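Local structure of rifin (Plasmodium falciparum, 7JZK) at residues G33-K36 and R37-I41; T47-K50 and S51-S55; T70-T73 and A74-A78; V106-K109 and D110-G114. The protein is a variant surface antigen of the RIFIN family, whose V2 domain, seen here, binds the LAIR1 ectodomain inserted in antibody MGD21. One frame throughout, in Å; residues are numbered along the deposited sequence.

Contact 1: G33-K36 and R37-I41; sequences GALK and RYFHI
Leu35 and Phe39, one helical turn apart near the end of helix 13-39, illustrate how an i, i+4 pair can make two kinds of contact at once. The leucine branch CD2 comes up to the ring atom CE2 of Phe39 at 4.0 Å, the two side chains running obliquely to each other. At the same ring the carbonyl oxygen Leu35 O lies at the edge, in the ring plane, 3.6 Å from Phe39 CD2, while Phe39 N donates to this oxygen at 2.8 Å. The Phe39 ring can meet both because its CG stands anti to the carbonyl carbon (chi1 -67°), leaning back along the helix. Tyr38 has its CG anti to the backbone N instead; its CD1 sits over the centre of one face of Phe39, 3.9 Å above the plane.

On another side of the helix the aliphatic part of Arg37 rests on the preceding turn, with Arg37 CG 3.2 Å from Gly33 O. The helix then stops at His40, whose positive phi (57°) turns the chain back, and whose N reaches Lys36 O by a weak bond only. The reversal brings Ile41 O to within 3.1 Å of Lys36 CG and into a CA-H...O contact with Lys36 CA. Around this terminus Leu35 packs on Ile64 and Ile68 of helix 61-75 and on Leu49 of helix 49-55, whereas Tyr38 and Ile41 lie against Val91 and Phe88 of helix 86-94.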
loop_
_atom_site.group_PDB
_atom_site.type_symbol
_atom_site.label_atom_id
_atom_site.label_comp_id
_atom_site.label_asym_id
_atom_site.label_seq_id
_atom_site.Cartn_x
_atom_site.Cartn_y
_atom_site.Cartn_z
ATOM N N GLY B 33 -12.036 15.745 -7.887
ATOM C CA GLY B 33 -11.040 15.878 -8.927
ATOM C C GLY B 33 -9.630 15.803 -8.391
ATOM O O GLY B 33 -8.769 15.176 -9.001
ATOM N N ALA B 34 -9.371 16.451 -7.248
ATOM C CA ALA B 34 -8.016 16.440 -6.702
ATOM C C ALA B 34 -7.579 15.022 -6.298
ATOM O O ALA B 34 -6.459 14.592 -6.611
ATOM C CB ALA B 34 -7.938 17.405 -5.514
ATOM N N LEU B 35 -8.483 14.256 -5.670
ATOM C CA LEU B 35 -8.155 12.890 -5.267
ATOM C C LEU B 35 -7.991 11.973 -6.465
ATOM O O LEU B 35 -7.078 11.136 -6.501
ATOM C CB LEU B 35 -9.265 12.342 -4.393
ATOM C CG LEU B 35 -9.465 13.121 -3.118
ATOM C CD1 LEU B 35 -10.673 12.511 -2.455
ATOM C CD2 LEU B 35 -8.205 12.997 -2.295
ATOM N N LYS B 36 -8.830 12.161 -7.483
ATOM C CA LYS B 36 -8.753 11.344 -8.682
ATOM C C LYS B 36 -7.465 11.615 -9.443
ATOM O O LYS B 36 -6.789 10.695 -9.897
ATOM C CB LYS B 36 -9.965 11.648 -9.571
ATOM C CG LYS B 36 -10.553 10.468 -10.347
ATOM C CD LYS B 36 -11.523 10.893 -11.453
ATOM C CE LYS B 36 -12.736 11.565 -10.878
ATOM N NZ LYS B 36 -13.149 10.940 -9.597
ATOM N N ARG B 37 -7.112 12.880 -9.595
ATOM C CA ARG B 37 -5.923 13.255 -10.341
ATOM C C ARG B 37 -4.644 12.936 -9.577
ATOM O O ARG B 37 -3.597 12.727 -10.200
ATOM C CB ARG B 37 -6.031 14.734 -10.735
ATOM C CG ARG B 37 -7.175 14.987 -11.766
ATOM C CD ARG B 37 -7.506 16.470 -11.978
ATOM N NE ARG B 37 -6.365 17.265 -12.432
ATOM C CZ ARG B 37 -6.174 18.551 -12.129
ATOM N NH1 ARG B 37 -5.102 19.186 -12.599
ATOM N NH2 ARG B 37 -7.035 19.203 -11.340
ATOM N N TYR B 38 -4.686 12.909 -8.239
ATOM C CA TYR B 38 -3.454 12.660 -7.497
ATOM C C TYR B 38 -3.267 11.192 -7.158
ATOM O O TYR B 38 -2.141 10.697 -7.183
ATOM C CB TYR B 38 -3.434 13.467 -6.195
ATOM C CG TYR B 38 -2.086 13.503 -5.512
ATOM C CD1 TYR B 38 -1.668 12.462 -4.692
ATOM C CD2 TYR B 38 -1.232 14.574 -5.694
ATOM C CE1 TYR B 38 -0.431 12.487 -4.075
ATOM C CE2 TYR B 38 -0.005 14.620 -5.084
ATOM C CZ TYR B 38 0.397 13.573 -4.276
ATOM O OH TYR B 38 1.627 13.613 -3.657
ATOM N N PHE B 39 -4.346 10.484 -6.840
ATOM C CA PHE B 39 -4.271 9.075 -6.482
ATOM C C PHE B 39 -4.744 8.152 -7.596
ATOM O O PHE B 39 -4.542 6.943 -7.492
ATOM C CB PHE B 39 -5.103 8.788 -5.233
ATOM C CG PHE B 39 -4.576 9.432 -3.997
ATOM C CD1 PHE B 39 -3.567 8.843 -3.263
ATOM C CD2 PHE B 39 -5.112 10.635 -3.554
ATOM C CE1 PHE B 39 -3.080 9.453 -2.110
ATOM C CE2 PHE B 39 -4.638 11.246 -2.400
ATOM C CZ PHE B 39 -3.620 10.655 -1.680
ATOM N N HIS B 40 -5.306 8.685 -8.678
ATOM C CA HIS B 40 -5.714 7.853 -9.804
ATOM C C HIS B 40 -6.682 6.786 -9.334
ATOM O O HIS B 40 -6.693 5.663 -9.824
ATOM C CB HIS B 40 -4.484 7.270 -10.507
ATOM C CG HIS B 40 -3.317 8.215 -10.491
ATOM N ND1 HIS B 40 -3.288 9.371 -11.251
ATOM C CD2 HIS B 40 -2.180 8.221 -9.746
ATOM C CE1 HIS B 40 -2.160 10.019 -11.009
ATOM N NE2 HIS B 40 -1.473 9.347 -10.096
ATOM N N ILE B 41 -7.573 7.233 -8.452
ATOM C CA ILE B 41 -8.638 6.359 -7.902
ATOM C C ILE B 41 -10.005 6.967 -8.239
ATOM O O ILE B 41 -10.079 8.171 -8.393
ATOM C CB ILE B 41 -8.405 6.174 -6.388
ATOM C CG1 ILE B 41 -8.722 4.753 -5.934
ATOM C CG2 ILE B 41 -9.126 7.221 -5.554
ATOM C CD1 ILE B 41 -7.862 3.711 -6.587
#

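Contact 2: T47-K50 and S51-S55; sequences TSLK and SFFNS. With NAG (2-acetamido-2-deoxy-beta-D-glucopyranose), chain E.
A serine N-cap opens helix 49-55, directly after the second strand of the 43-44/47-48 hairpin, and Ser48 and Ser51 are its working pair. Ser48 OG accepts from Ser51 N at 3.0 Å, and the bond is nearly straight, with an angle of 161° at the hydrogen. The hydroxyl can turn back over the first helical turn because it lies between the backbone N and the carbonyl carbon (chi1 78°). The main chain reinforces the cap: Ser48 O takes the N-H of Phe52 at 2.6 Å, with the donor in the carbonyl plane.

Thr47, one residue earlier, adds a hydroxyl pair. Its OG1 stands 2.5 Å from Ser51 OG in a short hydrogen bond. Ser51 therefore meets both residues before the helix, Ser48 through its backbone N and Thr47 through its hydroxyl. The methyl CG2 of Thr47 meanwhile lies 3.9 Å from Phe52 CB.

Further along, the two phenylalanines are turned steeply against each other: Phe52 CD1 comes over the centre of one face of Phe53, 3.7 Å above its plane. Leu49 O lies at the edge of the Phe53 ring, close to CD2, and accepts the N-H of that residue. Phe53 also packs on Ile31 and Ile32 of helix 13-39, and Phe52 on Leu44 of the hairpin. Phe52, with Asn45 and Thr56, neighbours a glycan attached to the protein, and the acetamide methyl of its N-acetylglucosamine covers one face of the ring, C8 approaching Phe52 CE2 to 3.3 Å.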
loop_
_atom_site.group_PDB
_atom_site.type_symbol
_atom_site.label_atom_id
_atom_site.label_comp_id
_atom_site.label_asym_id
_atom_site.label_seq_id
_atom_site.Cartn_x
_atom_site.Cartn_y
_atom_site.Cartn_z
ATOM N N THR B 47 -17.314 2.493 -2.441
ATOM C CA THR B 47 -18.352 3.294 -3.096
ATOM C C THR B 47 -17.687 4.363 -3.944
ATOM O O THR B 47 -16.508 4.628 -3.737
ATOM C CB THR B 47 -19.357 3.814 -2.068
ATOM O OG1 THR B 47 -20.548 4.127 -2.785
ATOM C CG2 THR B 47 -18.849 4.992 -1.268
ATOM N N SER B 48 -18.444 4.941 -4.861
ATOM C CA SER B 48 -17.911 5.986 -5.752
ATOM C C SER B 48 -17.548 7.192 -4.907
ATOM O O SER B 48 -18.086 7.329 -3.828
ATOM C CB SER B 48 -18.921 6.342 -6.797
ATOM O OG SER B 48 -19.931 7.183 -6.273
ATOM N N LEU B 49 -16.635 8.010 -5.404
ATOM C CA LEU B 49 -16.187 9.175 -4.621
ATOM C C LEU B 49 -17.348 10.154 -4.478
ATOM O O LEU B 49 -17.418 10.801 -3.436
ATOM C CB LEU B 49 -15.038 9.827 -5.394
ATOM C CG LEU B 49 -13.703 9.953 -4.668
ATOM C CD1 LEU B 49 -13.369 8.673 -3.935
ATOM C CD2 LEU B 49 -12.596 10.291 -5.650
ATOM N N LYS B 50 -18.246 10.219 -5.469
ATOM C CA LYS B 50 -19.418 11.076 -5.254
ATOM C C LYS B 50 -20.303 10.501 -4.163
ATOM O O LYS B 50 -20.769 11.225 -3.287
ATOM C CB LYS B 50 -20.243 11.247 -6.544
ATOM C CG LYS B 50 -21.569 12.008 -6.379
ATOM C CD LYS B 50 -22.363 12.098 -7.723
ATOM C CE LYS B 50 -23.410 13.262 -7.767
ATOM N NZ LYS B 50 -22.765 14.629 -7.592
ATOM N N SER B 51 -20.516 9.186 -4.181
ATOM C CA SER B 51 -21.276 8.526 -3.123
ATOM C C SER B 51 -20.537 8.588 -1.795
ATOM O O SER B 51 -21.153 8.709 -0.734
ATOM C CB SER B 51 -21.530 7.065 -3.509
ATOM O OG SER B 51 -21.919 6.241 -2.412
ATOM N N PHE B 52 -19.207 8.535 -1.844
ATOM C CA PHE B 52 -18.394 8.589 -0.633
ATOM C C PHE B 52 -18.565 9.922 0.073
ATOM O O PHE B 52 -18.579 9.980 1.302
ATOM C CB PHE B 52 -16.920 8.354 -0.971
ATOM C CG PHE B 52 -15.988 8.529 0.204
ATOM C CD1 PHE B 52 -15.477 9.774 0.513
ATOM C CD2 PHE B 52 -15.601 7.448 0.981
ATOM C CE1 PHE B 52 -14.620 9.946 1.584
ATOM C CE2 PHE B 52 -14.727 7.624 2.068
ATOM C CZ PHE B 52 -14.240 8.873 2.360
ATOM N N PHE B 53 -18.667 11.008 -0.685
ATOM C CA PHE B 53 -18.812 12.356 -0.129
ATOM C C PHE B 53 -20.246 12.799 0.157
ATOM O O PHE B 53 -20.463 13.982 0.443
ATOM C CB PHE B 53 -18.080 13.374 -0.996
ATOM C CG PHE B 53 -16.613 13.364 -0.755
ATOM C CD1 PHE B 53 -16.129 13.857 0.437
ATOM C CD2 PHE B 53 -15.712 12.853 -1.682
ATOM C CE1 PHE B 53 -14.785 13.850 0.710
ATOM C CE2 PHE B 53 -14.347 12.845 -1.402
ATOM C CZ PHE B 53 -13.891 13.348 -0.206
ATOM N N ASN B 54 -21.226 11.904 0.038
ATOM C CA ASN B 54 -22.547 12.231 0.558
ATOM C C ASN B 54 -22.585 12.104 2.086
ATOM O O ASN B 54 -23.263 12.899 2.749
ATOM C CB ASN B 54 -23.601 11.369 -0.154
ATOM C CG ASN B 54 -25.032 11.737 0.205
ATOM O OD1 ASN B 54 -25.279 12.644 0.997
ATOM N ND2 ASN B 54 -25.992 11.042 -0.413
ATOM N N SER B 55 -21.812 11.169 2.663
ATOM C CA SER B 55 -21.822 10.889 4.099
ATOM C C SER B 55 -20.734 11.598 4.900
ATOM O O SER B 55 -20.917 11.822 6.102
ATOM C CB SER B 55 -21.681 9.385 4.349
ATOM O OG SER B 55 -21.268 9.142 5.689
HETATM C C1 NAG E . -17.030 2.982 4.682
HETATM C C2 NAG E . -18.164 3.930 4.844
HETATM C C3 NAG E . -18.844 3.669 6.158
HETATM C C4 NAG E . -19.252 2.209 6.299
HETATM C C5 NAG E . -18.181 1.217 5.830
HETATM C C6 NAG E . -18.769 -0.148 5.548
HETATM C C7 NAG E . -18.051 6.099 3.744
HETATM C C8 NAG E . -17.556 7.503 3.823
HETATM N N2 NAG E . -17.744 5.310 4.771
HETATM O O3 NAG E . -19.975 4.533 6.217
HETATM O O4 NAG E . -19.368 1.983 7.696
HETATM O O5 NAG E . -17.529 1.646 4.618
HETATM O O6 NAG E . -17.740 -1.066 5.215
HETATM O O7 NAG E . -18.658 5.678 2.778
#

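Contact 3: T70-T73 and A74-A78; sequences TQMT and ASCDA
Successive i, i+4 backbone bonds carry helix 61-75 to its end: Ala74 N to Thr70 O, Ser75 N to Gln71 O, and finally a weak one of 3.3 Å from Cys76 N to Met72 O as the chain leaves helical geometry. Here a serine side chain doubles a main-chain bond. Gln71 O takes Ser75 N at 2.9 Å and also Ser75 OG at 2.6 Å, the hydroxyl arriving from above the carbonyl plane, 46° out of it. With chi1 at 44°, the OG of Ser75 is folded back over the preceding turn, where this second grip is possible.

Beside it, Met72 CG lies 4.3 Å from Cys76 SG, the sulfur that forms the disulfide with Cys89. Immediately after the helix the backbone faces LAIR1: Cys76 bonds to that chain through its main chain, and Ala78 N donates to Ser46 of LAIR1. Within the domain the Gln71 amide spans Asn43 O and Asn45 N, holding the hairpin to this helix; Met72 packs on Phe88 of helix 86-94, and Thr73 OG1 bonds to Gln108 NE2 of helix 108-126.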
loop_
_atom_site.group_PDB
_atom_site.type_symbol
_atom_site.label_atom_id
_atom_site.label_comp_id
_atom_site.label_asym_id
_atom_site.label_seq_id
_atom_site.Cartn_x
_atom_site.Cartn_y
_atom_site.Cartn_z
ATOM N N THR B 70 -6.346 2.641 4.151
ATOM C CA THR B 70 -6.875 1.290 4.242
ATOM C C THR B 70 -6.985 0.672 2.851
ATOM O O THR B 70 -6.576 -0.480 2.632
ATOM C CB THR B 70 -8.249 1.354 4.937
ATOM O OG1 THR B 70 -8.097 1.984 6.217
ATOM C CG2 THR B 70 -8.791 -0.032 5.178
ATOM N N GLN B 71 -7.423 1.447 1.871
ATOM C CA GLN B 71 -7.552 0.950 0.479
ATOM C C GLN B 71 -6.174 0.652 -0.118
ATOM O O GLN B 71 -6.039 -0.377 -0.766
ATOM C CB GLN B 71 -8.346 1.953 -0.354
ATOM C CG GLN B 71 -8.703 1.479 -1.749
ATOM C CD GLN B 71 -9.875 2.263 -2.277
ATOM O OE1 GLN B 71 -10.936 2.314 -1.666
ATOM N NE2 GLN B 71 -9.689 2.883 -3.425
ATOM N N MET B 72 -5.198 1.534 0.108
ATOM C CA MET B 72 -3.852 1.312 -0.424
ATOM C C MET B 72 -3.240 0.053 0.167
ATOM O O MET B 72 -2.581 -0.718 -0.542
ATOM C CB MET B 72 -2.953 2.519 -0.142
ATOM C CG MET B 72 -1.541 2.424 -0.718
ATOM S SD MET B 72 -0.631 3.995 -0.625
ATOM C CE MET B 72 -1.533 4.858 -1.923
ATOM N N THR B 73 -3.418 -0.171 1.471
ATOM C CA THR B 73 -2.895 -1.412 2.028
ATOM C C THR B 73 -3.606 -2.614 1.415
ATOM O O THR B 73 -2.974 -3.646 1.135
ATOM C CB THR B 73 -3.007 -1.412 3.556
ATOM O OG1 THR B 73 -2.217 -0.332 4.074
ATOM C CG2 THR B 73 -2.476 -2.729 4.158
ATOM N N ALA B 74 -4.906 -2.479 1.135
ATOM C CA ALA B 74 -5.657 -3.629 0.632
ATOM C C ALA B 74 -5.454 -3.922 -0.857
ATOM O O ALA B 74 -5.606 -5.080 -1.273
ATOM C CB ALA B 74 -7.144 -3.442 0.910
ATOM N N SER B 75 -5.138 -2.924 -1.685
ATOM C CA SER B 75 -5.123 -3.137 -3.131
ATOM C C SER B 75 -3.724 -3.143 -3.745
ATOM O O SER B 75 -3.602 -3.267 -4.974
ATOM C CB SER B 75 -6.010 -2.097 -3.842
ATOM O OG SER B 75 -5.831 -0.788 -3.338
ATOM N N CYS B 76 -2.673 -2.995 -2.942
ATOM C CA CYS B 76 -1.301 -2.956 -3.429
ATOM C C CYS B 76 -0.445 -3.926 -2.639
ATOM O O CYS B 76 0.649 -3.595 -2.184
ATOM C CB CYS B 76 -0.711 -1.563 -3.311
ATOM S SG CYS B 76 -1.726 -0.320 -4.055
ATOM N N ASP B 77 -0.921 -5.153 -2.478
ATOM C CA ASP B 77 -0.265 -6.118 -1.608
ATOM C C ASP B 77 0.441 -7.219 -2.395
ATOM O O ASP B 77 0.278 -7.367 -3.611
ATOM C CB ASP B 77 -1.265 -6.763 -0.643
ATOM C CG ASP B 77 -2.335 -7.578 -1.353
ATOM O OD1 ASP B 77 -3.033 -7.056 -2.258
ATOM O OD2 ASP B 77 -2.422 -8.788 -1.050
ATOM N N ALA B 78 1.228 -8.018 -1.655
ATOM C CA ALA B 78 1.997 -9.095 -2.257
ATOM C C ALA B 78 1.165 -10.357 -2.460
ATOM O O ALA B 78 1.538 -11.200 -3.280
ATOM C CB ALA B 78 3.242 -9.393 -1.392
#

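Contact 4: V106-K109 and D110-G114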
loop_
_atom_site.group_PDB
_atom_site.type_symbol
_atom_site.label_atom_id
_atom_site.label_comp_id
_atom_site.label_asym_id
_atom_site.label_seq_id
_atom_site.Cartn_x
_atom_site.Cartn_y
_atom_site.Cartn_z
ATOM N N VAL B 106 9.170 5.292 6.738
ATOM C CA VAL B 106 8.174 6.316 6.438
ATOM C C VAL B 106 6.798 5.652 6.480
ATOM O O VAL B 106 6.500 4.777 5.659
ATOM C CB VAL B 106 8.453 6.977 5.084
ATOM C CG1 VAL B 106 7.430 8.027 4.780
ATOM C CG2 VAL B 106 9.879 7.564 5.063
ATOM N N LYS B 107 5.962 6.040 7.436
ATOM C CA LYS B 107 4.642 5.437 7.539
ATOM C C LYS B 107 3.706 5.978 6.484
ATOM O O LYS B 107 3.640 7.185 6.246
ATOM C CB LYS B 107 4.056 5.679 8.923
ATOM C CG LYS B 107 4.734 4.875 9.989
ATOM C CD LYS B 107 4.731 5.590 11.330
ATOM C CE LYS B 107 5.592 4.825 12.315
ATOM N NZ LYS B 107 4.771 3.786 12.967
ATOM N N GLN B 108 2.980 5.050 5.867
ATOM C CA GLN B 108 2.097 5.329 4.743
ATOM C C GLN B 108 0.961 6.261 5.141
ATOM O O GLN B 108 0.673 7.235 4.451
ATOM C CB GLN B 108 1.563 3.991 4.214
ATOM C CG GLN B 108 0.462 4.045 3.172
ATOM C CD GLN B 108 0.067 2.651 2.676
ATOM O OE1 GLN B 108 0.711 2.071 1.810
ATOM N NE2 GLN B 108 -0.956 2.073 3.306
ATOM N N LYS B 109 0.335 6.000 6.283
ATOM C CA LYS B 109 -0.790 6.808 6.749
ATOM C C LYS B 109 -0.388 8.269 6.901
ATOM O O LYS B 109 -1.123 9.164 6.509
ATOM C CB LYS B 109 -1.296 6.261 8.097
ATOM C CG LYS B 109 -2.754 6.525 8.463
ATOM C CD LYS B 109 -3.156 5.632 9.637
ATOM C CE LYS B 109 -4.628 5.741 9.992
ATOM N NZ LYS B 109 -4.948 4.882 11.169
ATOM N N ASP B 110 0.791 8.525 7.448
ATOM C CA ASP B 110 1.275 9.888 7.646
ATOM C C ASP B 110 1.544 10.597 6.324
ATOM O O ASP B 110 1.148 11.748 6.140
ATOM C CB ASP B 110 2.519 9.839 8.550
ATOM C CG ASP B 110 2.190 9.222 9.919
ATOM O OD1 ASP B 110 1.003 9.280 10.315
ATOM O OD2 ASP B 110 3.058 8.598 10.566
ATOM N N ALA B 111 2.178 9.926 5.374
ATOM C CA ALA B 111 2.433 10.550 4.076
ATOM C C ALA B 111 1.115 10.832 3.350
ATOM O O ALA B 111 0.934 11.888 2.745
ATOM C CB ALA B 111 3.357 9.649 3.237
ATOM N N ILE B 112 0.155 9.921 3.459
ATOM C CA ILE B 112 -1.134 10.142 2.839
ATOM C C ILE B 112 -1.809 11.343 3.478
ATOM O O ILE B 112 -2.424 12.149 2.792
ATOM C CB ILE B 112 -2.002 8.880 2.952
ATOM C CG1 ILE B 112 -1.341 7.756 2.179
ATOM C CG2 ILE B 112 -3.453 9.156 2.446
ATOM C CD1 ILE B 112 -1.933 6.411 2.460
ATOM N N THR B 113 -1.710 11.465 4.802
ATOM C CA THR B 113 -2.304 12.579 5.533
ATOM C C THR B 113 -1.719 13.892 5.049
ATOM O O THR B 113 -2.453 14.825 4.729
ATOM C CB THR B 113 -2.070 12.378 7.043
ATOM O OG1 THR B 113 -2.769 11.201 7.486
ATOM C CG2 THR B 113 -2.513 13.584 7.870
ATOM N N GLY B 114 -0.402 13.965 4.915
ATOM C CA GLY B 114 0.183 15.190 4.401
ATOM C C GLY B 114 -0.277 15.496 2.987
ATOM O O GLY B 114 -0.578 16.650 2.654
#
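The peptide carbonyl of Lys109 is a flat group met on both faces by one residue, Thr113. The backbone N of Thr113 reaches Lys109 O at 2.9 Å from one side of the carbonyl plane. Thr113 OG1 comes from the opposite side, at 2.8 Å and 37° out of the plane, off the lone-pair directions. Placing its OG1 anti to the carbonyl carbon (chi1 -64°) swings the threonine hydroxyl back beside its own N, so that a single oxygen is gripped twice. A second flat group is the carboxylate of Asp110. Its OD2 lies against the methylenes of Lys107, 3.5 Å from both Lys107 CB and Lys107 CD, the two side chains running alongside each other. The charges themselves do not meet: Lys107 NZ stays 5.6 Å from Asp110 OD2.

These residues form the first turns of helix 108-126, for which Lys107 is the N-cap; Lys107 O receives Ala111 N in its carbonyl plane. An acidic side chain in such a first turn is probably stabilised by the positive end of the helix. On the inner side the side chains of Gln108 and Ile112 extend together in one direction, with Gln108 CG 3.4 Å from Ile112 CD1. Ile112 CG1 also presses on Gln108 O at 3.1 Å. The isoleucine continues onto Ile68 of helix 61-75. Gln108 OE1 accepts from Arg92 NE of helix 86-94, and the same glutamine packs on Tyr45 of LAIR1.

All four contacts join directly consecutive residues, so none closes a loop of its own, and in series along the chain none nests in or crosses another. From the N terminus, contact 1 ends helix 13-39 and turns it into the hairpin; contact 2 starts the next helix and packs back onto contact 1, Leu35 CD1 meeting Phe53 CE2. Contact 3 ends helix 61-75 and touches contact 1 through Ile41 CG1 and Gln71 NE2. Contact 4 starts helix 108-126 and lies against contact 3, with Met72 SD near Ile112 CD1. Contacts 2 and 4 stand on opposite sides of the chain's centre, about 22 Å between their centres, while contacts 3 and 4 both reach the LAIR1 chain.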